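PDB 6QE6: tRNA (Adenine(22)-N(1))-methyltransferase from Mycoplasma capricolum subsp. capricolum, which probably methylates N1 of adenine 22 in tRNA, using S-adenosyl-L-methionine as methyl donor and releasing S-adenosyl-L-homocysteine. Local coordinates for residues 46-55 and 78-88. Residues are numbered along the deposited sequence; the frame is centred on the assembly and turned at random.
Sequences HAYLPIYLVQ and NVEKFGLTGQI
Ile51 and Val54 of helix 48-55 pack against the C-terminal end of helix 69-81 and the turn that leads into strand 88-92, joining neighbouring helices of the Rossmann-like methyltransferase fold beside the edge strand of its sheet. Ile51 lies in the middle. With CG1 anti to the carbonyl carbon (chi1 -74°), its two branches part: CD1 reaches Asn78 CB at 3.8 Å, whereas CG2 sits over one face of the Phe82 ring, offset toward the rim. Ile88 crosses Ile51 at about a right angle, and its extended chain brings CD1 against the backbone of the first turn, 3.5 Å from Pro50 O. Val54 points its two methyls different ways. CG1 meets Leu84 CD2 tip to tip at 3.7 Å, while the Val54 and Ile88 side chains run past each other in opposite directions, Val54 CG2 touching Ile88 CG1. Pro50 carries the same apolar layer onto Ala62 and Ala64 of strand 59-66.

Gly83, with positive phi, follows helix 69-81 in a Schellman motif, after which Leu84 turns back toward helix 48-55. Leu84 O accepts from both Gln87 N and Ile88 N, closing the turn between Leu84 and Ile88, both of which touch Val54.

Toward the cofactor end the contact becomes polar but has no hydrogen bond across it. The Asn78 amide, its plane 50° from the Tyr48 ring, lies near the phenol end, with Tyr48 OH 3.5 Å from Asn78 OD1. The neighbouring His46 side chain is about 7 Å from the bound S-adenosyl-L-homocysteine. At the other border Gln55, extended beyond CG, crosses Leu84 at about a right angle, CG touching Leu84 CD1, and sets its amide almost perpendicular to the Phe82 ring, NE2 coming 3.2 Å from Phe82 CD1.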
ATOM      1  N   HIS A  46       5.617  -3.595 -15.459  1.00 41.97           N
ATOM      2  CA  HIS A  46       6.630  -3.221 -16.441  1.00 47.95           C
ATOM      3  C   HIS A  46       7.857  -2.570 -15.812  1.00 47.83           C
ATOM      4  O   HIS A  46       8.669  -1.978 -16.537  1.00 44.57           O
ATOM      5  CB  HIS A  46       6.039  -2.296 -17.511  1.00 51.45           C
ATOM      6  CG  HIS A  46       5.197  -3.010 -18.532  1.00 58.49           C
ATOM      7  ND1 HIS A  46       4.816  -2.427 -19.725  1.00 59.08           N
ATOM      8  CD2 HIS A  46       4.659  -4.255 -18.532  1.00 53.57           C
ATOM      9  CE1 HIS A  46       4.075  -3.280 -20.411  1.00 58.77           C
ATOM     10  NE2 HIS A  46       3.963  -4.396 -19.709  1.00 58.09           N
ATOM     11  N   ALA A  47       8.010  -2.662 -14.487  1.00 41.09           N
ATOM     12  CA  ALA A  47       9.252  -2.326 -13.792  1.00 36.34           C
ATOM     13  C   ALA A  47       9.642  -0.861 -13.946  1.00 37.36           C
ATOM     14  O   ALA A  47      10.803  -0.507 -13.719  1.00 35.90           O
ATOM     15  CB  ALA A  47      10.409  -3.220 -14.253  1.00 37.26           C
ATOM     16  N   TYR A  48       8.689  -0.001 -14.322  1.00 32.74           N
ATOM     17  CA  TYR A  48       8.979   1.426 -14.420  1.00 37.83           C
ATOM     18  C   TYR A  48       9.308   2.044 -13.061  1.00 36.00           C
ATOM     19  O   TYR A  48      10.096   2.991 -12.992  1.00 34.00           O
ATOM     20  CB  TYR A  48       7.803   2.155 -15.079  1.00 42.27           C
ATOM     21  CG  TYR A  48       7.700   1.922 -16.582  1.00 43.83           C
ATOM     22  CD1 TYR A  48       8.783   2.165 -17.415  1.00 47.45           C
ATOM     23  CD2 TYR A  48       6.520   1.464 -17.161  1.00 52.91           C
ATOM     24  CE1 TYR A  48       8.709   1.956 -18.785  1.00 53.55           C
ATOM     25  CE2 TYR A  48       6.428   1.255 -18.534  1.00 56.24           C
ATOM     26  CZ  TYR A  48       7.532   1.502 -19.344  1.00 65.25           C
ATOM     27  OH  TYR A  48       7.464   1.303 -20.713  1.00 70.69           O
ATOM     28  N   LEU A  49       8.731   1.526 -11.963  1.00 34.72           N
ATOM     29  CA  LEU A  49       9.120   2.036 -10.648  1.00 36.12           C
ATOM     30  C   LEU A  49      10.540   1.614 -10.270  1.00 35.47           C
ATOM     31  O   LEU A  49      11.332   2.487  -9.864  1.00 33.54           O
ATOM     32  CB  LEU A  49       8.089   1.626  -9.587  1.00 33.51           C
ATOM     33  CG  LEU A  49       8.436   1.944  -8.122  1.00 28.34           C
ATOM     34  CD1 LEU A  49       8.544   3.440  -7.896  1.00 28.06           C
ATOM     35  CD2 LEU A  49       7.409   1.340  -7.137  1.00 31.51           C
ATOM     36  N   PRO A  50      10.937   0.332 -10.370  1.00 32.10           N
ATOM     37  CA  PRO A  50      12.361   0.012 -10.157  1.00 32.61           C
ATOM     38  C   PRO A  50      13.296   0.805 -11.050  1.00 33.66           C
ATOM     39  O   PRO A  50      14.335   1.284 -10.577  1.00 36.14           O
ATOM     40  CB  PRO A  50      12.429  -1.493 -10.455  1.00 31.71           C
ATOM     41  CG  PRO A  50      11.091  -2.000 -10.097  1.00 29.58           C
ATOM     42  CD  PRO A  50      10.124  -0.894 -10.472  1.00 35.88           C
ATOM     43  N   ILE A  51      12.954   0.951 -12.334  1.00 32.08           N
ATOM     44  CA  ILE A  51      13.788   1.713 -13.262  1.00 28.55           C
ATOM     45  C   ILE A  51      13.935   3.155 -12.789  1.00 33.52           C
ATOM     46  O   ILE A  51      15.048   3.678 -12.687  1.00 33.81           O
ATOM     47  CB  ILE A  51      13.207   1.629 -14.687  1.00 37.85           C
ATOM     48  CG1 ILE A  51      13.465   0.242 -15.281  1.00 36.27           C
ATOM     49  CG2 ILE A  51      13.774   2.726 -15.586  1.00 35.48           C
ATOM     50  CD1 ILE A  51      12.537  -0.104 -16.410  1.00 38.17           C
ATOM     51  N   TYR A  52      12.818   3.815 -12.476  1.00 33.67           N
ATOM     52  CA  TYR A  52      12.880   5.189 -11.979  1.00 34.06           C
ATOM     53  C   TYR A  52      13.781   5.303 -10.750  1.00 38.40           C
ATOM     54  O   TYR A  52      14.642   6.192 -10.676  1.00 34.23           O
ATOM     55  CB  TYR A  52      11.475   5.692 -11.646  1.00 32.71           C
ATOM     56  CG  TYR A  52      11.456   7.099 -11.105  1.00 35.38           C
ATOM     57  CD1 TYR A  52      11.271   8.180 -11.967  1.00 34.66           C
ATOM     58  CD2 TYR A  52      11.630   7.359  -9.736  1.00 34.18           C
ATOM     59  CE1 TYR A  52      11.255   9.487 -11.503  1.00 38.89           C
ATOM     60  CE2 TYR A  52      11.620   8.678  -9.248  1.00 38.12           C
ATOM     61  CZ  TYR A  52      11.426   9.739 -10.150  1.00 45.44           C
ATOM     62  OH  TYR A  52      11.397  11.052  -9.725  1.00 41.70           O
ATOM     63  N   LEU A  53      13.579   4.412  -9.763  1.00 32.12           N
ATOM     64  CA  LEU A  53      14.324   4.487  -8.507  1.00 37.70           C
ATOM     65  C   LEU A  53      15.821   4.306  -8.730  1.00 33.76           C
ATOM     66  O   LEU A  53      16.639   4.993  -8.107  1.00 30.21           O
ATOM     67  CB  LEU A  53      13.805   3.437  -7.525  1.00 34.80           C
ATOM     68  CG  LEU A  53      12.409   3.642  -6.939  1.00 33.56           C
ATOM     69  CD1 LEU A  53      12.015   2.406  -6.180  1.00 24.88           C
ATOM     70  CD2 LEU A  53      12.384   4.856  -6.031  1.00 35.63           C
ATOM     71  N   VAL A  54      16.199   3.385  -9.614  1.00 33.56           N
ATOM     72  CA  VAL A  54      17.618   3.203  -9.899  1.00 40.28           C
ATOM     73  C   VAL A  54      18.171   4.404 -10.667  1.00 37.25           C
ATOM     74  O   VAL A  54      19.249   4.914 -10.350  1.00 36.12           O
ATOM     75  CB  VAL A  54      17.841   1.882 -10.651  1.00 38.92           C
ATOM     76  CG1 VAL A  54      19.201   1.886 -11.347  1.00 35.09           C
ATOM     77  CG2 VAL A  54      17.737   0.721  -9.670  1.00 37.75           C
ATOM     78  N   GLN A  55      17.428   4.895 -11.663  1.00 38.61           N
ATOM     79  CA  GLN A  55      17.895   6.043 -12.438  1.00 38.78           C
ATOM     80  C   GLN A  55      18.133   7.265 -11.560  1.00 38.42           C
ATOM     81  O   GLN A  55      19.055   8.038 -11.819  1.00 35.04           O
ATOM     82  CB  GLN A  55      16.896   6.379 -13.544  1.00 37.25           C
ATOM     83  CG  GLN A  55      16.947   5.405 -14.710  1.00 40.49           C
ATOM     84  CD  GLN A  55      16.004   5.771 -15.836  1.00 47.59           C
ATOM     85  OE1 GLN A  55      14.877   6.214 -15.603  1.00 53.10           O
ATOM     86  NE2 GLN A  55      16.454   5.564 -17.071  1.00 50.04           N
ATOM     87  N   ASN A  78      12.499  -3.663 -20.929  1.00 40.61           N
ATOM     88  CA  ASN A  78      12.613  -2.284 -20.450  1.00 43.02           C
ATOM     89  C   ASN A  78      13.925  -2.060 -19.697  1.00 45.95           C
ATOM     90  O   ASN A  78      14.613  -1.055 -19.916  1.00 44.86           O
ATOM     91  CB  ASN A  78      11.414  -1.933 -19.565  1.00 39.57           C
ATOM     92  CG  ASN A  78      10.249  -1.379 -20.354  1.00 49.04           C
ATOM     93  OD1 ASN A  78      10.429  -0.550 -21.248  1.00 57.41           O
ATOM     94  ND2 ASN A  78       9.040  -1.838 -20.031  1.00 51.60           N
ATOM     95  N   VAL A  79      14.279  -2.986 -18.789  1.00 42.06           N
ATOM     96  CA  VAL A  79      15.545  -2.886 -18.056  1.00 48.20           C
ATOM     97  C   VAL A  79      16.719  -2.866 -19.031  1.00 49.70           C
ATOM     98  O   VAL A  79      17.721  -2.162 -18.820  1.00 43.14           O
ATOM     99  CB  VAL A  79      15.673  -4.041 -17.035  1.00 41.14           C
ATOM    100  CG1 VAL A  79      17.070  -4.085 -16.428  1.00 36.82           C
ATOM    101  CG2 VAL A  79      14.636  -3.910 -15.939  1.00 36.36           C
ATOM    102  N   GLU A  80      16.610  -3.630 -20.123  1.00 48.47           N
ATOM    103  CA  GLU A  80      17.688  -3.674 -21.102  1.00 49.11           C
ATOM    104  C   GLU A  80      17.783  -2.368 -21.882  1.00 46.53           C
ATOM    105  O   GLU A  80      18.887  -1.871 -22.126  1.00 43.73           O
ATOM    106  CB  GLU A  80      17.493  -4.864 -22.039  1.00 45.46           C
ATOM    107  CG  GLU A  80      18.292  -6.086 -21.619  1.00 55.27           C
ATOM    108  CD  GLU A  80      17.532  -7.401 -21.731  1.00 57.76           C
ATOM    109  OE1 GLU A  80      18.028  -8.424 -21.195  1.00 60.97           O
ATOM    110  OE2 GLU A  80      16.451  -7.421 -22.362  1.00 57.82           O
ATOM    111  N   LYS A  81      16.641  -1.778 -22.253  1.00 48.42           N
ATOM    112  CA  LYS A  81      16.691  -0.596 -23.108  1.00 49.55           C
ATOM    113  C   LYS A  81      17.238   0.621 -22.368  1.00 47.12           C
ATOM    114  O   LYS A  81      17.675   1.575 -23.012  1.00 48.02           O
ATOM    115  CB  LYS A  81      15.302  -0.294 -23.698  1.00 45.76           C
ATOM    116  CG  LYS A  81      14.469   0.673 -22.867  1.00 51.29           C
ATOM    117  CD  LYS A  81      12.964   0.492 -23.065  1.00 56.96           C
ATOM    118  CE  LYS A  81      12.431   1.172 -24.324  1.00 65.17           C
ATOM    119  NZ  LYS A  81      12.821   2.613 -24.425  1.00 58.30           N
ATOM    120  N   PHE A  82      17.236   0.618 -21.036  1.00 46.31           N
ATOM    121  CA  PHE A  82      17.835   1.697 -20.254  1.00 43.28           C
ATOM    122  C   PHE A  82      19.222   1.351 -19.735  1.00 45.21           C
ATOM    123  O   PHE A  82      19.852   2.193 -19.088  1.00 45.41           O
ATOM    124  CB  PHE A  82      16.931   2.081 -19.077  1.00 44.69           C
ATOM    125  CG  PHE A  82      15.644   2.742 -19.494  1.00 52.72           C
ATOM    126  CD1 PHE A  82      15.593   4.108 -19.746  1.00 49.96           C
ATOM    127  CD2 PHE A  82      14.483   2.002 -19.624  1.00 44.51           C
ATOM    128  CE1 PHE A  82      14.417   4.716 -20.124  1.00 41.16           C
ATOM    129  CE2 PHE A  82      13.306   2.614 -20.013  1.00 44.48           C
ATOM    130  CZ  PHE A  82      13.278   3.965 -20.258  1.00 43.84           C
ATOM    131  N   GLY A  83      19.703   0.139 -19.996  1.00 44.97           N
ATOM    132  CA  GLY A  83      21.049  -0.256 -19.615  1.00 39.89           C
ATOM    133  C   GLY A  83      21.223  -0.548 -18.141  1.00 45.65           C
ATOM    134  O   GLY A  83      22.282  -0.238 -17.574  1.00 46.22           O
ATOM    135  N   LEU A  84      20.217  -1.159 -17.503  1.00 40.54           N
ATOM    136  CA  LEU A  84      20.216  -1.339 -16.055  1.00 37.62           C
ATOM    137  C   LEU A  84      20.227  -2.806 -15.632  1.00 36.50           C
ATOM    138  O   LEU A  84      19.914  -3.106 -14.479  1.00 41.50           O
ATOM    139  CB  LEU A  84      19.020  -0.611 -15.439  1.00 35.23           C
ATOM    140  CG  LEU A  84      19.107   0.917 -15.552  1.00 39.49           C
ATOM    141  CD1 LEU A  84      17.868   1.633 -15.033  1.00 35.11           C
ATOM    142  CD2 LEU A  84      20.370   1.442 -14.851  1.00 36.72           C
ATOM    143  N   THR A  85      20.606  -3.728 -16.521  1.00 39.85           N
ATOM    144  CA  THR A  85      20.532  -5.145 -16.174  1.00 43.69           C
ATOM    145  C   THR A  85      21.458  -5.512 -15.024  1.00 42.86           C
ATOM    146  O   THR A  85      21.210  -6.515 -14.344  1.00 45.26           O
ATOM    147  CB  THR A  85      20.866  -6.032 -17.373  1.00 43.72           C
ATOM    148  OG1 THR A  85      22.264  -5.929 -17.656  1.00 42.99           O
ATOM    149  CG2 THR A  85      20.063  -5.604 -18.593  1.00 45.71           C
ATOM    150  N   GLY A  86      22.512  -4.733 -14.785  1.00 41.42           N
ATOM    151  CA  GLY A  86      23.351  -4.967 -13.628  1.00 41.72           C
ATOM    152  C   GLY A  86      22.841  -4.410 -12.315  1.00 44.00           C
ATOM    153  O   GLY A  86      23.505  -4.583 -11.286  1.00 41.83           O
ATOM    154  N   GLN A  87      21.685  -3.740 -12.321  1.00 38.21           N
ATOM    155  CA  GLN A  87      21.149  -3.109 -11.122  1.00 38.52           C
ATOM    156  C   GLN A  87      19.724  -3.568 -10.838  1.00 40.03           C
ATOM    157  O   GLN A  87      19.293  -3.546  -9.684  1.00 39.68           O
ATOM    158  CB  GLN A  87      21.183  -1.585 -11.232  1.00 37.23           C
ATOM    159  CG  GLN A  87      22.594  -0.969 -11.205  1.00 46.47           C
ATOM    160  CD  GLN A  87      23.305  -0.987 -12.579  1.00 52.59           C
ATOM    161  OE1 GLN A  87      22.719  -0.635 -13.610  1.00 47.66           O
ATOM    162  NE2 GLN A  87      24.581  -1.388 -12.580  1.00 47.66           N
ATOM    163  N   ILE A  88      18.975  -3.975 -11.863  1.00 39.60           N
ATOM    164  CA  ILE A  88      17.607  -4.439 -11.675  1.00 35.31           C
ATOM    165  C   ILE A  88      17.506  -5.884 -12.142  1.00 39.62           C
ATOM    166  O   ILE A  88      18.033  -6.240 -13.199  1.00 43.30           O
ATOM    167  CB  ILE A  88      16.604  -3.532 -12.409  1.00 36.41           C
ATOM    168  CG1 ILE A  88      16.742  -2.108 -11.882  1.00 37.18           C
ATOM    169  CG2 ILE A  88      15.176  -4.017 -12.224  1.00 31.89           C
ATOM    170  CD1 ILE A  88      15.857  -1.119 -12.583  1.00 32.44           C
TER